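Local coordinates for protein cephalosporin acylase (Bacillus halodurans, PDB 2NLZ) that probably hydrolyses or transfers acyl groups at amide bonds, as a cephalosporin acylase of the gamma-glutamyltranspeptidase family of N-terminal nucleophile hydrolases, at residues L306-V309 with D310-Y314; V315-P318 with S319-S322; T156-L159 with A160-K164. The protein carries 1 engineered substitution. All blocks are in the same frame, centred on the assembly; numbering follows the deposited sequence.

Contact 1 of 3, residues L306-V309 with D310-Y314; sequences LAFV and DGMKY
Asp310 sets the first atoms of its side chain against the carbonyls of Leu306 and Ala307 on the last turns of helix 294-314, while Val309, next to it, is bonded forward to Lys313. The backbone N of Asp310 reaches Leu306 O at 3.3 Å, a weak bond, and its CB lies 3.3 Å from Ala307 O, so the start of the side chain rests on two carbonyls of the preceding turn. Its CG is turned beside the backbone N and away from the carbonyl carbon (chi1 -83°), which carries the carboxylate back along the helix, past Leu306 O. There the acid works outside the helix: OD2 meets Tyr333 OH and forms a salt bridge with Arg337, while OD1 accepts from Gly351 N. With an alanine here, Arg337 would probably lose its partner in this salt bridge, and Tyr333 OH and Gly351 N a hydrogen bond each. Val309, whose side chain touches Pro348, contributes through its backbone, since Val309 O receives a weak bond from Lys313 N at 3.2 Å. Between these two links the ladder is firmer. Gly311 N donates to Ala307 O at 2.8 Å with a nearly straight N-H (167°), and Met312 N donates to Phe308 O at 2.9 Å. The same spacing brings Met312 SD to Phe308 CD1 at 3.7 Å. The sulfur stands obliquely to the ring, 4.8 Å from the centroid of the Phe308 ring. Phe308 also packs on Val275 of helix 274-283 and Pro445 of helix 444-457. The whole is a worked case of the i, i+4 ladder of an alpha-helix near its C-terminal end, with a Met-aromatic contact along one side.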
loop_
_atom_site.group_PDB
_atom_site.type_symbol
_atom_site.label_atom_id
_atom_site.label_comp_id
_atom_site.label_asym_id
_atom_site.label_seq_id
_atom_site.Cartn_x
_atom_site.Cartn_y
_atom_site.Cartn_z
ATOM N N LEU D 306 13.111 -27.824 9.738
ATOM C CA LEU D 306 13.946 -28.932 10.210
ATOM C C LEU D 306 13.891 -29.093 11.727
ATOM O O LEU D 306 13.744 -30.202 12.238
ATOM C CB LEU D 306 15.388 -28.760 9.741
ATOM C CG LEU D 306 15.572 -28.706 8.218
ATOM C CD1 LEU D 306 16.845 -27.943 7.844
ATOM C CD2 LEU D 306 15.538 -30.115 7.596
ATOM N N ALA D 307 13.979 -27.966 12.424
ATOM C CA ALA D 307 13.930 -27.928 13.872
ATOM C C ALA D 307 12.592 -28.403 14.432
ATOM O O ALA D 307 12.547 -29.054 15.483
ATOM C CB ALA D 307 14.231 -26.516 14.356
ATOM N N PHE D 308 11.506 -28.077 13.741
ATOM C CA PHE D 308 10.182 -28.361 14.267
ATOM C C PHE D 308 9.865 -29.854 14.234
ATOM O O PHE D 308 9.225 -30.377 15.153
ATOM C CB PHE D 308 9.104 -27.558 13.535
ATOM C CG PHE D 308 8.046 -26.993 14.443
ATOM C CD1 PHE D 308 7.356 -27.806 15.333
ATOM C CD2 PHE D 308 7.731 -25.640 14.399
ATOM C CE1 PHE D 308 6.375 -27.281 16.180
ATOM C CE2 PHE D 308 6.745 -25.099 15.239
ATOM C CZ PHE D 308 6.072 -25.926 16.135
ATOM N N VAL D 309 10.321 -30.539 13.188
ATOM C CA VAL D 309 10.082 -31.977 13.086
ATOM C C VAL D 309 11.000 -32.739 14.050
ATOM O O VAL D 309 10.686 -33.853 14.486
ATOM C CB VAL D 309 10.186 -32.497 11.642
ATOM C CG1 VAL D 309 9.400 -33.791 11.507
ATOM C CG2 VAL D 309 9.598 -31.498 10.694
ATOM N N ASP D 310 12.116 -32.111 14.403
ATOM C CA ASP D 310 12.973 -32.619 15.461
ATOM C C ASP D 310 12.303 -32.474 16.796
ATOM O O ASP D 310 12.188 -33.447 17.535
ATOM C CB ASP D 310 14.307 -31.888 15.487
ATOM C CG ASP D 310 15.284 -32.454 14.501
ATOM O OD1 ASP D 310 15.042 -33.578 14.010
ATOM O OD2 ASP D 310 16.292 -31.785 14.216
ATOM N N GLY D 311 11.857 -31.261 17.100
ATOM C CA GLY D 311 11.172 -30.978 18.363
ATOM C C GLY D 311 9.935 -31.833 18.577
ATOM O O GLY D 311 9.658 -32.260 19.696
ATOM N N MET D 312 9.200 -32.098 17.496
ATOM C CA MET D 312 7.986 -32.912 17.570
ATOM C C MET D 312 8.298 -34.388 17.778
ATOM O O MET D 312 7.493 -35.125 18.353
ATOM C CB MET D 312 7.120 -32.714 16.326
ATOM C CG MET D 312 5.971 -31.751 16.526
ATOM S SD MET D 312 5.559 -30.962 14.967
ATOM C CE MET D 312 3.760 -30.970 15.025
ATOM N N LYS D 313 9.469 -34.807 17.309
ATOM C CA LYS D 313 9.912 -36.186 17.448
ATOM C C LYS D 313 10.437 -36.444 18.863
ATOM O O LYS D 313 10.083 -37.446 19.490
ATOM C CB LYS D 313 10.990 -36.503 16.395
ATOM C CG LYS D 313 11.623 -37.896 16.481
ATOM C CD LYS D 313 10.779 -38.980 15.802
ATOM C CE LYS D 313 11.383 -40.384 15.985
ATOM N NZ LYS D 313 12.754 -40.526 15.382
ATOM N N TYR D 314 11.255 -35.527 19.371
ATOM C CA TYR D 314 12.049 -35.811 20.561
ATOM C C TYR D 314 11.597 -35.157 21.872
ATOM O O TYR D 314 11.825 -35.725 22.941
ATOM C CB TYR D 314 13.531 -35.496 20.299
ATOM C CG TYR D 314 14.120 -36.243 19.122
ATOM C CD1 TYR D 314 14.282 -37.633 19.154
ATOM C CD2 TYR D 314 14.526 -35.564 17.979
ATOM C CE1 TYR D 314 14.827 -38.326 18.067
ATOM C CE2 TYR D 314 15.069 -36.243 16.889
ATOM C CZ TYR D 314 15.213 -37.619 16.937
ATOM O OH TYR D 314 15.748 -38.271 15.852
#

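Contact 2 of 3, residues V315-P318 with S319-S322; sequences VTEP and SDMS
Met321 folds back over Thr316, and this pairing is the dense part of the loop that follows helix 294-314. The two side chains slide past each other in opposite directions: Met321 CG lies 3.7 Å from the methyl CG2 of Thr316, and Met321 SD comes to 3.5 Å from Thr316 O. The thioether starts out beside its own backbone N, and the extended second torsion (chi2 -175°) carries the sulfur to the Thr316 carbonyl; the bend at chi3 turns the methyl CE alone. Thr316 holds its methyl between backbone N and carbonyl carbon, with OG1 anti to the N (chi1 179°). The methyl is thus given to Met321, and the hydroxyl is left to pair with Asn409 OD1. The Met321 side chain also touches Pro269.

The opposite extreme lies at Pro318 and Ser319, both exposed, where the chain reverses and side chains do little of the work. Here the backbone carries the contact. Asp320 N donates to Glu317 O at 2.8 Å, approaching from above the carbonyl plane, and Met321 N donates to Pro318 O at 3.3 Å, lying farther above the plane of the Pro318 carbonyl. Glu317 sits between the two regimes: it is buried, and its carboxylate forms a salt bridge with Arg416. Asp320, partly exposed, makes a long, weak ion pair with Lys415 through OD1. The two carboxylates stay apart, Glu317 OE2 being 6.2 Å from Asp320 OD2, so any repulsion between them is likely to be modest. Two overlapping beta turns, residues 317-320 and 318-321, both with type I-like backbone angles and a proline at the second position of the first, define the arrangement: a compact reversal in an interhelical loop.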
loop_
_atom_site.group_PDB
_atom_site.type_symbol
_atom_site.label_atom_id
_atom_site.label_comp_id
_atom_site.label_asym_id
_atom_site.label_seq_id
_atom_site.Cartn_x
_atom_site.Cartn_y
_atom_site.Cartn_z
ATOM N N VAL D 315 10.974 -33.979 21.796
ATOM C CA VAL D 315 10.657 -33.202 23.006
ATOM C C VAL D 315 9.430 -33.714 23.756
ATOM O O VAL D 315 8.330 -33.800 23.207
ATOM C CB VAL D 315 10.551 -31.679 22.737
ATOM C CG1 VAL D 315 10.008 -30.940 23.952
ATOM C CG2 VAL D 315 11.915 -31.111 22.353
ATOM N N THR D 316 9.669 -34.069 25.016
ATOM C CA THR D 316 8.655 -34.525 25.957
ATOM C C THR D 316 9.240 -34.432 27.376
ATOM O O THR D 316 10.321 -33.862 27.563
ATOM C CB THR D 316 8.233 -35.973 25.659
ATOM O OG1 THR D 316 7.251 -36.386 26.615
ATOM C CG2 THR D 316 9.431 -36.913 25.720
ATOM N N GLU D 317 8.530 -34.974 28.365
ATOM C CA GLU D 317 9.077 -35.148 29.722
ATOM C C GLU D 317 10.539 -35.637 29.670
ATOM O O GLU D 317 10.805 -36.709 29.116
ATOM C CB GLU D 317 8.216 -36.145 30.516
ATOM C CG GLU D 317 8.780 -36.559 31.871
ATOM C CD GLU D 317 8.496 -35.541 32.953
ATOM O OE1 GLU D 317 9.466 -34.992 33.521
ATOM O OE2 GLU D 317 7.305 -35.280 33.227
ATOM N N PRO D 318 11.482 -34.852 30.241
ATOM C CA PRO D 318 12.937 -35.072 30.144
ATOM C C PRO D 318 13.385 -36.526 30.308
ATOM O O PRO D 318 14.270 -36.977 29.581
ATOM C CB PRO D 318 13.489 -34.220 31.284
ATOM C CG PRO D 318 12.542 -33.082 31.359
ATOM C CD PRO D 318 11.176 -33.650 31.040
ATOM N N SER D 319 12.759 -37.243 31.238
ATOM C CA SER D 319 13.101 -38.634 31.531
ATOM C C SER D 319 12.749 -39.585 30.384
ATOM O O SER D 319 13.452 -40.567 30.156
ATOM C CB SER D 319 12.405 -39.081 32.815
ATOM O OG SER D 319 12.518 -38.100 33.828
ATOM N N ASP D 320 11.670 -39.285 29.663
ATOM C CA ASP D 320 11.220 -40.122 28.550
ATOM C C ASP D 320 11.836 -39.702 27.217
ATOM O O ASP D 320 11.499 -40.280 26.180
ATOM C CB ASP D 320 9.685 -40.119 28.436
ATOM C CG ASP D 320 9.003 -40.936 29.532
ATOM O OD1 ASP D 320 8.239 -41.864 29.199
ATOM O OD2 ASP D 320 9.221 -40.650 30.726
ATOM N N MET D 321 12.733 -38.714 27.243
ATOM C CA MET D 321 13.376 -38.210 26.018
ATOM C C MET D 321 14.446 -39.160 25.488
ATOM O O MET D 321 15.279 -39.659 26.245
ATOM C CB MET D 321 13.958 -36.808 26.219
ATOM C CG MET D 321 12.921 -35.697 26.116
ATOM S SD MET D 321 13.591 -34.029 26.202
ATOM C CE MET D 321 14.744 -34.026 24.822
ATOM N N SER D 322 14.408 -39.395 24.179
ATOM C CA SER D 322 15.292 -40.360 23.527
ATOM C C SER D 322 16.700 -39.804 23.293
ATOM O O SER D 322 17.681 -40.508 23.494
ATOM C CB SER D 322 14.674 -40.830 22.212
ATOM O OG SER D 322 15.322 -41.983 21.715
#

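Contact 3 of 3, residues T156-L159 with A160-K164; sequences TPTL and AKYWK
Leu159 lies alongside Trp163, one turn further on, the two side chains pointing the same way. Leu159 CG meets Trp163 CE3 at 3.9 Å, arriving at the edge of the indole and near its plane, and the branch CD2 extends the touch to CZ3. Both residues set their CG opposite the backbone N (chi1 -179° for Leu159, -154° for Trp163), which turns the two chains in step. On another side of the helix Thr158 and Tyr162 repeat the arrangement more loosely: Thr158 CG2 is 4.1 Å from Tyr162 CE1, and Thr158 O approaches CD1 of the same ring to 3.3 Å, obliquely. Lys161 lays its CD over one face of this phenol ring.

The backbone fixes the spacing. Trp163 N donates to Leu159 O at 3.0 Å, and Ala160 N to Thr156 O at 2.8 Å, both nearly along the C=O axis. Lys161 N is held by Pro157 O at 3.1 Å and more weakly by Thr158 O, which also takes a weak bond from Tyr162 N. In buried Ala160, CB lies 3.4 Å from Thr156 O. Thr156 occupies the N-cap position and Pro157 opens the helix, a place where a residue lacking an N-H costs the ladder nothing.

Farther out, Thr156 OG1 bonds to Asp533, while Trp163 NE1 donates to Phe186 O and its ring meets Trp199 and Phe381 edge-to-face. Pro157 and Thr158 pack on Tyr20 and Asn17 of the second subunit. Helix 157-173 starts just after strand 153-154, whose Tyr153 touches both Leu159 and Trp163, and Trp163 joins it to the end of helix 180-186 and to strand 198-199.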
loop_
_atom_site.group_PDB
_atom_site.type_symbol
_atom_site.label_atom_id
_atom_site.label_comp_id
_atom_site.label_asym_id
_atom_site.label_seq_id
_atom_site.Cartn_x
_atom_site.Cartn_y
_atom_site.Cartn_z
ATOM N N THR D 156 -15.222 -6.865 24.693
ATOM C CA THR D 156 -14.726 -6.224 23.481
ATOM C C THR D 156 -15.103 -7.072 22.251
ATOM O O THR D 156 -15.279 -8.288 22.384
ATOM C CB THR D 156 -13.189 -5.975 23.555
ATOM O OG1 THR D 156 -12.492 -7.214 23.391
ATOM C CG2 THR D 156 -12.786 -5.319 24.892
ATOM N N PRO D 157 -15.247 -6.434 21.063
ATOM C CA PRO D 157 -15.618 -7.103 19.805
ATOM C C PRO D 157 -14.800 -8.350 19.462
ATOM O O PRO D 157 -15.362 -9.339 18.983
ATOM C CB PRO D 157 -15.349 -6.030 18.751
ATOM C CG PRO D 157 -15.519 -4.761 19.457
ATOM C CD PRO D 157 -15.076 -4.984 20.867
ATOM N N THR D 158 -13.491 -8.288 19.690
ATOM C CA THR D 158 -12.592 -9.390 19.368
ATOM C C THR D 158 -12.864 -10.591 20.271
ATOM O O THR D 158 -13.018 -11.716 19.784
ATOM C CB THR D 158 -11.118 -8.968 19.494
ATOM O OG1 THR D 158 -10.937 -7.700 18.861
ATOM C CG2 THR D 158 -10.193 -9.999 18.852
ATOM N N LEU D 159 -12.931 -10.337 21.578
ATOM C CA LEU D 159 -13.277 -11.364 22.546
ATOM C C LEU D 159 -14.663 -11.936 22.231
ATOM O O LEU D 159 -14.866 -13.148 22.307
ATOM C CB LEU D 159 -13.221 -10.798 23.964
ATOM C CG LEU D 159 -13.543 -11.734 25.126
ATOM C CD1 LEU D 159 -12.453 -12.756 25.284
ATOM C CD2 LEU D 159 -13.695 -10.936 26.401
ATOM N N ALA D 160 -15.592 -11.062 21.836
ATOM C CA ALA D 160 -16.960 -11.469 21.499
ATOM C C ALA D 160 -17.014 -12.451 20.339
ATOM O O ALA D 160 -17.858 -13.340 20.317
ATOM C CB ALA D 160 -17.815 -10.262 21.192
ATOM N N LYS D 161 -16.113 -12.279 19.376
ATOM C CA LYS D 161 -16.042 -13.155 18.217
ATOM C C LYS D 161 -15.666 -14.585 18.606
ATOM O O LYS D 161 -16.324 -15.538 18.188
ATOM C CB LYS D 161 -15.028 -12.621 17.199
ATOM C CG LYS D 161 -14.961 -13.436 15.899
ATOM C CD LYS D 161 -13.522 -13.595 15.369
ATOM C CE LYS D 161 -13.013 -12.342 14.648
ATOM N NZ LYS D 161 -11.634 -12.532 14.100
ATOM N N TYR D 162 -14.609 -14.729 19.402
ATOM C CA TYR D 162 -14.110 -16.052 19.762
ATOM C C TYR D 162 -14.992 -16.730 20.797
ATOM O O TYR D 162 -15.063 -17.955 20.840
ATOM C CB TYR D 162 -12.678 -15.979 20.275
ATOM C CG TYR D 162 -11.663 -15.631 19.223
ATOM C CD1 TYR D 162 -11.154 -14.339 19.127
ATOM C CD2 TYR D 162 -11.203 -16.595 18.321
ATOM C CE1 TYR D 162 -10.215 -14.010 18.163
ATOM C CE2 TYR D 162 -10.261 -16.278 17.346
ATOM C CZ TYR D 162 -9.774 -14.980 17.277
ATOM O OH TYR D 162 -8.844 -14.643 16.324
ATOM N N TRP D 163 -15.649 -15.924 21.627
ATOM C CA TRP D 163 -16.608 -16.431 22.592
ATOM C C TRP D 163 -17.845 -16.952 21.854
ATOM O O TRP D 163 -18.383 -17.997 22.209
ATOM C CB TRP D 163 -16.987 -15.321 23.577
ATOM C CG TRP D 163 -17.460 -15.764 24.940
ATOM C CD1 TRP D 163 -18.291 -16.815 25.233
ATOM C CD2 TRP D 163 -17.158 -15.137 26.188
ATOM N NE1 TRP D 163 -18.512 -16.885 26.589
ATOM C CE2 TRP D 163 -17.826 -15.867 27.197
ATOM C CE3 TRP D 163 -16.381 -14.036 26.555
ATOM C CZ2 TRP D 163 -17.732 -15.527 28.545
ATOM C CZ3 TRP D 163 -16.297 -13.695 27.893
ATOM C CH2 TRP D 163 -16.964 -14.439 28.869
ATOM N N LYS D 164 -18.287 -16.226 20.827
ATOM C CA LYS D 164 -19.428 -16.659 20.024
ATOM C C LYS D 164 -19.102 -17.891 19.222
ATOM O O LYS D 164 -19.932 -18.779 19.118
ATOM C CB LYS D 164 -19.920 -15.564 19.084
ATOM C CG LYS D 164 -21.045 -14.721 19.652
ATOM C CD LYS D 164 -21.996 -14.295 18.547
ATOM C CE LYS D 164 -22.690 -15.500 17.935
ATOM N NZ LYS D 164 -23.108 -15.223 16.545
#

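How the contacts relate
From the N terminus the order is contact 3, contact 1, contact 2, strictly in series: none encloses or crosses another, and each joins consecutive residues, so no long loop is closed. Contact 3 forms the first turns of helix 157-173, at a subunit boundary. Well over a hundred residues later, contact 1 lies in the last turns of helix 294-314, and contact 2 takes up the chain directly, folding the loop that leads to helix 325-328. Those two touch, with Tyr314 O 3.4 Å from Met321 CG, their centres about 13 Å apart. Contact 3 stands apart, its centre about 38 Å from that of contact 2, on the opposite side of the chain's centre.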